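Local coordinates for protein putative tetR family transcription regulator (PDB 3PPB) that probably binds DNA through a helix-turn-helix domain and regulates transcription as a TetR-family protein, at residues Q12-T17 and F47-S52; T34-R37 and A42-T45; D155-Q160 and N190-R195. One frame throughout, in Å; residues are numbered along the deposited sequence. Where two conformers were deposited one is given.

Overall arrangement
From the N terminus, helix 10-24 is the first element used, and contact 1 brings the end of helix 43-49 and the following turn back against it, closing a loop of about thirty residues. Contact 2 falls within that loop: it closes the short turn between helix 32-39 and helix 43-49. The two have centres about 8 Å apart and touch, Thr17 and Ile14 packing on Ile35, so together they tie up the probable three-helix DNA-binding domain. Contact 3 follows in series, its centre about 37 Å from that of contact 1 and across the chain's centre; it joins helix 150-170 to the end of helix 178-192, beside the second subunit.

Contact 1: residues Q12-T17 and F47-S52; sequences QAILET and FHHFPS
The Phe50 ring is overlapped obliquely by Ile14 at CE2 and CD2 and by Leu15 round CZ. Ile14 meets it through CG2, 3.7 Å from Phe50 CE2, the two side chains sliding past each other in opposite directions. With CG1 beside the backbone N (chi1 -68°), the CG2 methyl of Ile14 lies anti to that N and meets the ring, while CG1 carries Ile14 CD1 to 4.0 Å from His49 ND1. Leu15 instead crosses the phenylalanine at about a right angle: its branch point CG is 3.8 Å from Phe50 CZ, and the CD2 methyl lies equally near that same carbon. These contacts with Phe50 are apolar. Phe50 is where the chain leaves helical geometry after helix 43-49, and its side chain packs the end of the probable DNA-recognition helix on helix 10-24. Two residues on, Ser52 caps the next helix through a bond from Gln55 N to its OG. Leu56 of that helix, 53-74, touches Ile14, Leu15 and Phe50 alike, while Ala13 and Thr17 of helix 10-24 rest on Ala39 of helix 32-39.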
ATOM      1  N   GLN A  12     -21.966  10.942 -14.259  1.00 51.69           N
ATOM      2  CA  GLN A  12     -20.730  11.632 -13.831  1.00 50.72           C
ATOM      3  C   GLN A  12     -20.854  12.201 -12.427  1.00 54.51           C
ATOM      4  O   GLN A  12     -19.884  12.136 -11.678  1.00 52.71           O
ATOM      5  CB  GLN A  12     -20.308  12.740 -14.816  1.00 52.36           C
ATOM      6  CG  GLN A  12     -18.878  13.272 -14.645  1.00 64.66           C
ATOM      7  CD  GLN A  12     -17.789  12.216 -14.672  1.00 83.03           C
ATOM      8  OE1 GLN A  12     -17.870  11.192 -15.375  1.00 79.94           O
ATOM      9  NE2 GLN A  12     -16.725  12.467 -13.922  1.00 69.30           N
ATOM     10  N   ALA A  13     -22.035  12.755 -12.070  1.00 52.74           N
ATOM     11  CA  ALA A  13     -22.303  13.289 -10.730  1.00 52.33           C
ATOM     12  C   ALA A  13     -22.182  12.166  -9.685  1.00 53.53           C
ATOM     13  O   ALA A  13     -21.600  12.386  -8.623  1.00 52.38           O
ATOM     14  CB  ALA A  13     -23.695  13.917 -10.678  1.00 54.66           C
ATOM     15  N   ILE A  14     -22.692  10.947 -10.022  1.00 47.76           N
ATOM     16  CA  ILE A  14     -22.629   9.768  -9.157  1.00 46.22           C
ATOM     17  C   ILE A  14     -21.165   9.355  -8.968  1.00 49.54           C
ATOM     18  O   ILE A  14     -20.717   9.243  -7.826  1.00 48.46           O
ATOM     19  CB  ILE A  14     -23.492   8.586  -9.683  1.00 48.89           C
ATOM     20  CG1 ILE A  14     -25.002   8.912  -9.597  1.00 50.01           C
ATOM     21  CG2 ILE A  14     -23.147   7.285  -8.913  1.00 47.33           C
ATOM     22  CD1 ILE A  14     -25.900   8.170 -10.618  1.00 58.55           C
ATOM     23  N   LEU A  15     -20.420   9.176 -10.081  1.00 45.88           N
ATOM     24  CA  LEU A  15     -19.013   8.765 -10.056  1.00 44.01           C
ATOM     25  C   LEU A  15     -18.141   9.736  -9.242  1.00 46.98           C
ATOM     26  O   LEU A  15     -17.424   9.288  -8.354  1.00 45.19           O
ATOM     27  CB  LEU A  15     -18.484   8.621 -11.479  1.00 43.88           C
ATOM     28  CG  LEU A  15     -18.906   7.359 -12.213  1.00 48.10           C
ATOM     29  CD1 LEU A  15     -18.768   7.538 -13.720  1.00 48.76           C
ATOM     30  CD2 LEU A  15     -18.100   6.149 -11.748  1.00 46.81           C
ATOM     31  N   GLU A  16     -18.270  11.055  -9.486  1.00 45.33           N
ATOM     32  CA  GLU A  16     -17.542  12.130  -8.782  1.00 44.42           C
ATOM     33  C   GLU A  16     -17.889  12.191  -7.286  1.00 46.27           C
ATOM     34  O   GLU A  16     -17.002  12.429  -6.464  1.00 44.92           O
ATOM     35  CB  GLU A  16     -17.859  13.503  -9.412  1.00 46.67           C
ATOM     36  CG  GLU A  16     -17.114  13.788 -10.701  1.00 57.02           C
ATOM     37  CD  GLU A  16     -17.293  15.193 -11.241  1.00 81.77           C
ATOM     38  OE1 GLU A  16     -17.374  16.142 -10.425  1.00 77.18           O
ATOM     39  OE2 GLU A  16     -17.317  15.350 -12.483  1.00 79.20           O
ATOM     40  N   THR A  17     -19.183  12.031  -6.942  1.00 42.73           N
ATOM     41  CA  THR A  17     -19.659  12.074  -5.550  1.00 42.62           C
ATOM     42  C   THR A  17     -19.169  10.813  -4.828  1.00 45.29           C
ATOM     43  O   THR A  17     -18.707  10.923  -3.689  1.00 44.52           O
ATOM     44  CB  THR A  17     -21.195  12.247  -5.480  1.00 48.71           C
ATOM     45  OG1 THR A  17     -21.574  13.558  -5.921  1.00 51.15           O
ATOM     46  CG2 THR A  17     -21.741  12.022  -4.095  1.00 45.57           C
ATOM     47  N   PHE A  47     -29.063   3.091  -9.180  1.00 65.70           N
ATOM     48  CA  PHE A  47     -29.074   1.648  -9.419  1.00 66.72           C
ATOM     49  C   PHE A  47     -29.215   1.289 -10.891  1.00 72.08           C
ATOM     50  O   PHE A  47     -28.769   0.209 -11.273  1.00 71.39           O
ATOM     51  CB  PHE A  47     -30.129   0.937  -8.565  1.00 69.84           C
ATOM     52  CG  PHE A  47     -29.698   0.902  -7.118  1.00 70.91           C
ATOM     53  CD1 PHE A  47     -28.592   0.152  -6.722  1.00 72.64           C
ATOM     54  CD2 PHE A  47     -30.351   1.668  -6.164  1.00 72.96           C
ATOM     55  CE1 PHE A  47     -28.169   0.154  -5.392  1.00 72.54           C
ATOM     56  CE2 PHE A  47     -29.929   1.662  -4.833  1.00 75.04           C
ATOM     57  CZ  PHE A  47     -28.841   0.907  -4.457  1.00 72.07           C
ATOM     58  N   HIS A  48     -29.768   2.195 -11.718  1.00 70.55           N
ATOM     59  CA  HIS A  48     -29.875   1.993 -13.162  1.00 71.90           C
ATOM     60  C   HIS A  48     -28.475   1.900 -13.775  1.00 72.91           C
ATOM     61  O   HIS A  48     -28.162   0.893 -14.410  1.00 72.94           O
ATOM     62  CB  HIS A  48     -30.683   3.124 -13.819  1.00 74.79           C
ATOM     63  CG  HIS A  48     -30.638   3.102 -15.321  1.00 79.94           C
ATOM     64  ND1 HIS A  48     -31.318   2.134 -16.060  1.00 83.62           N
ATOM     65  CD2 HIS A  48     -29.994   3.930 -16.177  1.00 81.80           C
ATOM     66  CE1 HIS A  48     -31.062   2.406 -17.331  1.00 83.62           C
ATOM     67  NE2 HIS A  48     -30.276   3.480 -17.453  1.00 82.89           N
ATOM     68  N   HIS A  49     -27.626   2.921 -13.546  1.00 66.72           N
ATOM     69  CA  HIS A  49     -26.251   2.949 -14.047  1.00 64.25           C
ATOM     70  C   HIS A  49     -25.365   1.970 -13.281  1.00 66.03           C
ATOM     71  O   HIS A  49     -24.489   1.358 -13.896  1.00 65.29           O
ATOM     72  CB  HIS A  49     -25.652   4.366 -13.976  1.00 64.02           C
ATOM     73  CG  HIS A  49     -26.404   5.407 -14.761  1.00 68.61           C
ATOM     74  ND1 HIS A  49     -26.995   6.500 -14.137  1.00 70.51           N
ATOM     75  CD2 HIS A  49     -26.621   5.502 -16.096  1.00 70.88           C
ATOM     76  CE1 HIS A  49     -27.542   7.217 -15.105  1.00 70.67           C
ATOM     77  NE2 HIS A  49     -27.346   6.656 -16.299  1.00 71.44           N
ATOM     78  N   PHE A  50     -25.590   1.799 -11.957  1.00 61.68           N
ATOM     79  CA  PHE A  50     -24.742   0.909 -11.153  1.00 60.71           C
ATOM     80  C   PHE A  50     -25.610  -0.022 -10.290  1.00 67.15           C
ATOM     81  O   PHE A  50     -26.064   0.397  -9.223  1.00 67.59           O
ATOM     82  CB  PHE A  50     -23.748   1.730 -10.296  1.00 60.54           C
ATOM     83  CG  PHE A  50     -22.976   2.775 -11.078  1.00 60.95           C
ATOM     84  CD1 PHE A  50     -21.865   2.419 -11.844  1.00 62.52           C
ATOM     85  CD2 PHE A  50     -23.365   4.111 -11.058  1.00 62.39           C
ATOM     86  CE1 PHE A  50     -21.148   3.384 -12.561  1.00 62.45           C
ATOM     87  CE2 PHE A  50     -22.653   5.074 -11.786  1.00 64.54           C
ATOM     88  CZ  PHE A  50     -21.547   4.704 -12.527  1.00 61.77           C
ATOM     89  N   PRO A  51     -25.842  -1.285 -10.742  1.00 64.94           N
ATOM     90  CA  PRO A  51     -26.751  -2.196 -10.011  1.00 65.62           C
ATOM     91  C   PRO A  51     -26.377  -2.484  -8.552  1.00 66.10           C
ATOM     92  O   PRO A  51     -27.254  -2.832  -7.755  1.00 66.11           O
ATOM     93  CB  PRO A  51     -26.711  -3.478 -10.848  1.00 68.45           C
ATOM     94  CG  PRO A  51     -26.388  -3.009 -12.221  1.00 73.18           C
ATOM     95  CD  PRO A  51     -25.382  -1.910 -11.999  1.00 66.98           C
ATOM     96  N   SER A  52     -25.104  -2.313  -8.194  1.00 59.72           N
ATOM     97  CA  SER A  52     -24.644  -2.510  -6.826  1.00 57.39           C
ATOM     98  C   SER A  52     -23.570  -1.475  -6.501  1.00 57.69           C
ATOM     99  O   SER A  52     -23.023  -0.838  -7.412  1.00 56.46           O
ATOM    100  CB  SER A  52     -24.133  -3.933  -6.620  1.00 59.63           C
ATOM    101  OG  SER A  52     -22.893  -4.159  -7.271  1.00 62.22           O
TER

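Contact 2: residues T34-R37 and A42-T45; sequences TIAR and ATGT
The predicted helix-turn-helix of the TetR family provides this contact, where helix 32-39 meets the first turn of helix 43-49 across the tight turn between them. The backbones come close, with the CA atoms of Ala36 and Thr43 5.5 Å apart, and the small Ala36 side chain fits between them. Ala36 points its methyl group toward helix 43-49, and the contact is built round this one carbon. Ala36 CB lies 4.0 Å from Thr43 CG2, methyl against methyl, and 4.1 Å from Thr43 CA, so that it touches both the branch and the backbone of the threonine. On the side of the turn, the same methyl reaches the backbone of the preceding residue, with Ala36 CB 4.3 Å from Ala42 C. The torsion of Thr43 (chi1 46°) sets OG1 between the backbone N and the carbonyl carbon, and CG2 is thereby left anti to the carbonyl carbon, where it meets Ala36. The side-chain part of the contact is methyl on methyl. Ala42 occupies the N-cap position of helix 43-49, and its carbonyl oxygen receives a weak bond from Thr45 N as the first turn winds up. In this family the second helix of the motif is the one generally expected to enter the DNA groove, so Ala36 and Thr43 join the two helices of the motif at the start of the probable recognition helix. Around the pair, Leu46 of helix 43-49 packs on Ala36 and Ile35, Val41 of the turn also touches Ala36, and Ile35 reaches Leu21 and Phe22 of helix 10-24.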
ATOM      1  N   THR A  34     -26.720   8.109   0.519  1.00 45.24           N
ATOM      2  CA  THR A  34     -25.825   9.256   0.677  1.00 44.77           C
ATOM      3  C   THR A  34     -25.236   9.647  -0.679  1.00 48.26           C
ATOM      4  O   THR A  34     -25.264  10.826  -1.007  1.00 50.65           O
ATOM      5  CB  THR A  34     -24.721   8.957   1.687  1.00 48.18           C
ATOM      6  OG1 THR A  34     -25.298   8.577   2.929  1.00 48.05           O
ATOM      7  CG2 THR A  34     -23.796  10.142   1.902  1.00 47.69           C
ATOM      8  N   ILE A  35     -24.752   8.675  -1.477  1.00 43.14           N
ATOM      9  CA  ILE A  35     -24.159   8.942  -2.798  1.00 41.82           C
ATOM     10  C   ILE A  35     -25.176   9.639  -3.688  1.00 48.60           C
ATOM     11  O   ILE A  35     -24.861  10.693  -4.243  1.00 48.87           O
ATOM     12  CB  ILE A  35     -23.601   7.676  -3.509  1.00 42.90           C
ATOM     13  CG1 ILE A  35     -22.508   6.965  -2.659  1.00 41.58           C
ATOM     14  CG2 ILE A  35     -23.077   8.039  -4.915  1.00 41.93           C
ATOM     15  CD1 ILE A  35     -22.041   5.528  -3.188  1.00 37.65           C
ATOM     16  N   ALA A  36     -26.390   9.049  -3.815  1.00 47.49           N
ATOM     17  CA  ALA A  36     -27.480   9.570  -4.642  1.00 49.65           C
ATOM     18  C   ALA A  36     -27.833  11.000  -4.254  1.00 56.79           C
ATOM     19  O   ALA A  36     -27.850  11.867  -5.133  1.00 59.11           O
ATOM     20  CB  ALA A  36     -28.708   8.675  -4.530  1.00 51.57           C
ATOM     21  N   ARG A  37     -28.063  11.254  -2.941  1.00 52.49           N
ATOM     22  CA  ARG A  37     -28.409  12.569  -2.398  1.00 52.84           C
ATOM     23  C   ARG A  37     -27.333  13.604  -2.702  1.00 57.09           C
ATOM     24  O   ARG A  37     -27.644  14.658  -3.273  1.00 57.04           O
ATOM     25  CB  ARG A  37     -28.628  12.488  -0.879  1.00 53.67           C
ATOM     26  CG  ARG A  37     -29.126  13.801  -0.249  1.00 61.83           C
ATOM     27  CD  ARG A  37     -29.340  13.704   1.252  1.00 65.87           C
ATOM     28  NE  ARG A  37     -28.114  13.381   1.993  1.00 64.99           N
ATOM     29  CZ  ARG A  37     -27.857  12.190   2.524  1.00 70.76           C
ATOM     30  NH1 ARG A  37     -28.725  11.194   2.389  1.00 57.57           N
ATOM     31  NH2 ARG A  37     -26.727  11.983   3.187  1.00 57.29           N
ATOM     32  N   ALA A  42     -32.044  10.502  -7.831  1.00 67.28           N
ATOM     33  CA  ALA A  42     -32.917   9.577  -7.116  1.00 67.60           C
ATOM     34  C   ALA A  42     -32.176   8.250  -6.984  1.00 69.25           C
ATOM     35  O   ALA A  42     -31.402   7.906  -7.884  1.00 67.63           O
ATOM     36  CB  ALA A  42     -34.223   9.392  -7.873  1.00 70.11           C
ATOM     37  N   THR A  43     -32.397   7.510  -5.877  1.00 65.02           N
ATOM     38  CA  THR A  43     -31.735   6.215  -5.638  1.00 63.39           C
ATOM     39  C   THR A  43     -31.947   5.263  -6.828  1.00 65.60           C
ATOM     40  O   THR A  43     -31.032   4.516  -7.171  1.00 64.43           O
ATOM     41  CB  THR A  43     -32.190   5.582  -4.318  1.00 68.76           C
ATOM     42  OG1 THR A  43     -33.609   5.663  -4.221  1.00 73.95           O
ATOM     43  CG2 THR A  43     -31.564   6.254  -3.112  1.00 62.89           C
ATOM     44  N   GLY A  44     -33.113   5.348  -7.464  1.00 61.18           N
ATOM     45  CA  GLY A  44     -33.473   4.565  -8.640  1.00 62.12           C
ATOM     46  C   GLY A  44     -32.539   4.804  -9.811  1.00 67.59           C
ATOM     47  O   GLY A  44     -32.130   3.848 -10.476  1.00 67.81           O
ATOM     48  N   THR A  45     -32.159   6.080 -10.043  1.00 64.28           N
ATOM     49  CA  THR A  45     -31.215   6.485 -11.093  1.00 63.89           C
ATOM     50  C   THR A  45     -29.807   5.920 -10.803  1.00 67.42           C
ATOM     51  O   THR A  45     -29.114   5.505 -11.744  1.00 67.19           O
ATOM     52  CB  THR A  45     -31.181   8.008 -11.209  1.00 74.35           C
ATOM     53  OG1 THR A  45     -32.516   8.489 -11.359  1.00 79.46           O
ATOM     54  CG2 THR A  45     -30.318   8.488 -12.360  1.00 72.54           C
TER

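Contact 3: residues D155-Q160 and N190-R195; sequences DNCHGQ and NAMAVR
Ala191 presses its methyl group against two amide ends of helix 150-170, those of Asn156 and Gln160. Gln160 comes closest, with OE1 3.5 Å from Ala191 CB, and the nitrogen of Asn156 follows, ND2 being 3.8 Å from the same CB. The two amides also bind each other along their own helix: Asn156 ND2 donates to Gln160 OE1 at 3.0 Å, but the bond is bent to 133° and the donor stands above the carbonyl plane of the glutamine, 53° out of it. With CG anti to the backbone N (chi1 179°), Asn156 stretches out toward 190-195; Gln160 leaves with CG beside its backbone N and then runs extended, which brings both amides to the alanine. Each has a further partner in the dimer, a hallmark of TetR-family repressors, whose C-terminal helices commonly form the subunit interface. Here Asn156 OD1 accepts from Gln160 NE2 of the second subunit, and the reciprocal bond joins Gln160 NE2 to Asn156 OD1 of that subunit. Gln160 NE2 also donates to Leu187 O of its own chain, so the buried amide is gripped by several bonds. A leucine in its place would probably leave Leu187 O, Asn156 ND2 and the OD1 of the second subunit's Asn156 without these mates. Next to Asn156 in the chain, Cys157 SG lies 3.9 Å from SE of Met192, a selenomethionine that bends at its last torsion, a tentative contact since it rests on one of two conformers; Phe188 of helix 178-192 touches both Cys157 and Gln160.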
ATOM      1  N   ASP A 155       4.089  -5.731  -9.272  1.00 25.37           N
ATOM      2  CA  ASP A 155       3.576  -5.417  -7.929  1.00 23.57           C
ATOM      3  C   ASP A 155       4.578  -4.551  -7.207  1.00 26.76           C
ATOM      4  O   ASP A 155       4.193  -3.640  -6.474  1.00 25.50           O
ATOM      5  CB  ASP A 155       3.304  -6.684  -7.108  1.00 24.72           C
ATOM      6  CG  ASP A 155       2.006  -7.394  -7.441  1.00 29.09           C
ATOM      7  OD1 ASP A 155       1.203  -6.829  -8.210  1.00 25.09           O
ATOM      8  OD2 ASP A 155       1.808  -8.523  -6.942  1.00 33.20           O
ATOM      9  N   ASN A 156       5.878  -4.845  -7.402  1.00 25.05           N
ATOM     10  CA  ASN A 156       6.932  -4.092  -6.755  1.00 24.51           C
ATOM     11  C   ASN A 156       6.906  -2.641  -7.236  1.00 25.50           C
ATOM     12  O   ASN A 156       6.994  -1.747  -6.396  1.00 25.65           O
ATOM     13  CB  ASN A 156       8.289  -4.752  -6.971  1.00 28.47           C
ATOM     14  CG  ASN A 156       9.387  -3.976  -6.327  1.00 33.74           C
ATOM     15  OD1 ASN A 156       9.511  -3.910  -5.093  1.00 23.02           O
ATOM     16  ND2 ASN A 156      10.075  -3.241  -7.168  1.00 21.79           N
ATOM     17  N   CYS A 157       6.773  -2.399  -8.565  1.00 22.73           N
ATOM     18  CA  CYS A 157       6.660  -1.033  -9.119  1.00 23.96           C
ATOM     19  C   CYS A 157       5.513  -0.308  -8.435  1.00 27.61           C
ATOM     20  O   CYS A 157       5.646   0.840  -8.030  1.00 26.21           O
ATOM     21  CB  CYS A 157       6.442  -1.066 -10.632  1.00 25.67           C
ATOM     22  SG  CYS A 157       7.842  -1.686 -11.567  1.00 29.77           S
ATOM     23  N   HIS A 158       4.378  -1.007  -8.313  1.00 25.93           N
ATOM     24  CA  HIS A 158       3.149  -0.513  -7.697  1.00 25.66           C
ATOM     25  C   HIS A 158       3.373  -0.168  -6.211  1.00 29.14           C
ATOM     26  O   HIS A 158       2.978   0.929  -5.788  1.00 28.80           O
ATOM     27  CB  HIS A 158       2.046  -1.554  -7.861  1.00 26.38           C
ATOM     28  CG  HIS A 158       0.662  -1.090  -7.547  1.00 30.31           C
ATOM     29  ND1 HIS A 158       0.369   0.239  -7.352  1.00 32.67           N
ATOM     30  CD2 HIS A 158      -0.484  -1.804  -7.467  1.00 32.47           C
ATOM     31  CE1 HIS A 158      -0.926   0.282  -7.102  1.00 32.33           C
ATOM     32  NE2 HIS A 158      -1.483  -0.921  -7.182  1.00 32.69           N
ATOM     33  N   GLY A 159       4.030  -1.062  -5.454  1.00 21.94           N
ATOM     34  CA  GLY A 159       4.329  -0.815  -4.047  1.00 21.50           C
ATOM     35  C   GLY A 159       5.269   0.368  -3.841  1.00 26.73           C
ATOM     36  O   GLY A 159       5.096   1.153  -2.898  1.00 26.97           O
ATOM     37  N   GLN A 160       6.281   0.500  -4.710  1.00 22.77           N
ATOM     38  CA  GLN A 160       7.245   1.593  -4.601  1.00 21.73           C
ATOM     39  C   GLN A 160       6.595   2.903  -4.973  1.00 25.20           C
ATOM     40  O   GLN A 160       6.889   3.916  -4.343  1.00 23.65           O
ATOM     41  CB  GLN A 160       8.495   1.341  -5.443  1.00 22.27           C
ATOM     42  CG  GLN A 160       9.306   0.170  -4.885  1.00 19.39           C
ATOM     43  CD  GLN A 160      10.634   0.081  -5.539  1.00 27.48           C
ATOM     44  OE1 GLN A 160      10.751  -0.373  -6.688  1.00 22.80           O
ATOM     45  NE2 GLN A 160      11.665   0.524  -4.834  1.00 23.44           N
ATOM     46  N   ASN A 190      16.829   0.912  -9.082  1.00 27.34           N
ATOM     47  CA  ASN A 190      17.796  -0.034  -8.509  1.00 25.59           C
ATOM     48  C   ASN A 190      17.154  -1.317  -8.002  1.00 27.29           C
ATOM     49  O   ASN A 190      17.832  -2.349  -7.962  1.00 26.27           O
ATOM     50  CB  ASN A 190      18.646   0.625  -7.438  1.00 27.67           C
ATOM     51  CG  ASN A 190      19.605   1.613  -8.041  1.00 38.09           C
ATOM     52  OD1 ASN A 190      19.814   1.645  -9.254  1.00 33.94           O
ATOM     53  ND2 ASN A 190      20.181   2.467  -7.222  1.00 25.97           N
ATOM     54  N   ALA A 191      15.858  -1.291  -7.660  1.00 22.31           N
ATOM     55  CA  ALA A 191      15.186  -2.541  -7.271  1.00 22.25           C
ATOM     56  C   ALA A 191      15.180  -3.516  -8.438  1.00 25.82           C
ATOM     57  O   ALA A 191      15.417  -4.696  -8.234  1.00 26.41           O
ATOM     58  CB  ALA A 191      13.734  -2.265  -6.834  1.00 22.26           C
HETATM   59  N   MSE A 192      14.949  -3.002  -9.660  1.00 23.21           N
HETATM   60  CA  MSE A 192      14.809  -3.752 -10.919  0.50 22.41           C
HETATM   61  C   MSE A 192      16.086  -4.002 -11.691  1.00 28.78           C
HETATM   62  O   MSE A 192      16.143  -4.950 -12.465  1.00 31.19           O
HETATM   63  CB  MSE A 192      13.920  -2.956 -11.893  0.50 23.77           C
HETATM   64  CG  MSE A 192      12.527  -2.638 -11.403  0.50 28.51           C
HETATM   65 SE   MSE A 192      11.490  -2.046 -12.927  0.38 34.04          SE
HETATM   66  CE  MSE A 192      12.261  -0.261 -13.200  0.50 30.16           C
ATOM     67  N   ALA A 193      17.055  -3.054 -11.638  1.00 26.89           N
ATOM     68  CA  ALA A 193      18.250  -3.121 -12.476  1.00 26.15           C
ATOM     69  C   ALA A 193      19.098  -4.353 -12.187  1.00 32.56           C
ATOM     70  O   ALA A 193      19.150  -4.799 -11.034  1.00 31.44           O
ATOM     71  CB  ALA A 193      19.087  -1.853 -12.304  1.00 25.72           C
ATOM     72  N   VAL A 194      19.781  -4.891 -13.237  1.00 31.88           N
ATOM     73  CA  VAL A 194      20.697  -6.038 -13.124  1.00 33.77           C
ATOM     74  C   VAL A 194      21.877  -5.657 -12.227  1.00 39.83           C
ATOM     75  O   VAL A 194      22.353  -4.510 -12.280  1.00 38.88           O
ATOM     76  CB  VAL A 194      21.257  -6.569 -14.478  1.00 40.40           C
ATOM     77  CG1 VAL A 194      20.254  -7.407 -15.242  1.00 40.83           C
ATOM     78  CG2 VAL A 194      21.819  -5.446 -15.343  1.00 40.90           C
ATOM     79  N   ARG A 195      22.385  -6.628 -11.462  1.00 38.03           N
ATOM     80  CA  ARG A 195      23.569  -6.479 -10.605  1.00 42.61           C
ATOM     81  C   ARG A 195      24.561  -7.602 -10.904  1.00 47.22           C
ATOM     82  O   ARG A 195      24.096  -8.701 -11.286  1.00 49.94           O
ATOM     83  CB  ARG A 195      23.174  -6.485  -9.134  1.00 43.54           C
ATOM     84  CG  ARG A 195      22.642  -5.120  -8.684  1.00 56.24           C
ATOM     85  CD  ARG A 195      22.772  -4.898  -7.188  1.00 65.78           C
ATOM     86  NE  ARG A 195      24.168  -4.777  -6.770  1.00 74.87           N
ATOM     87  CZ  ARG A 195      24.695  -3.703  -6.187  1.00 88.36           C
ATOM     88  NH1 ARG A 195      23.935  -2.649  -5.905  1.00 76.64           N
ATOM     89  NH2 ARG A 195      25.983  -3.679  -5.873  1.00 65.67           N
ATOM     90  OXT ARG A 195      25.791  -7.375 -10.788  1.00 55.19           O
TER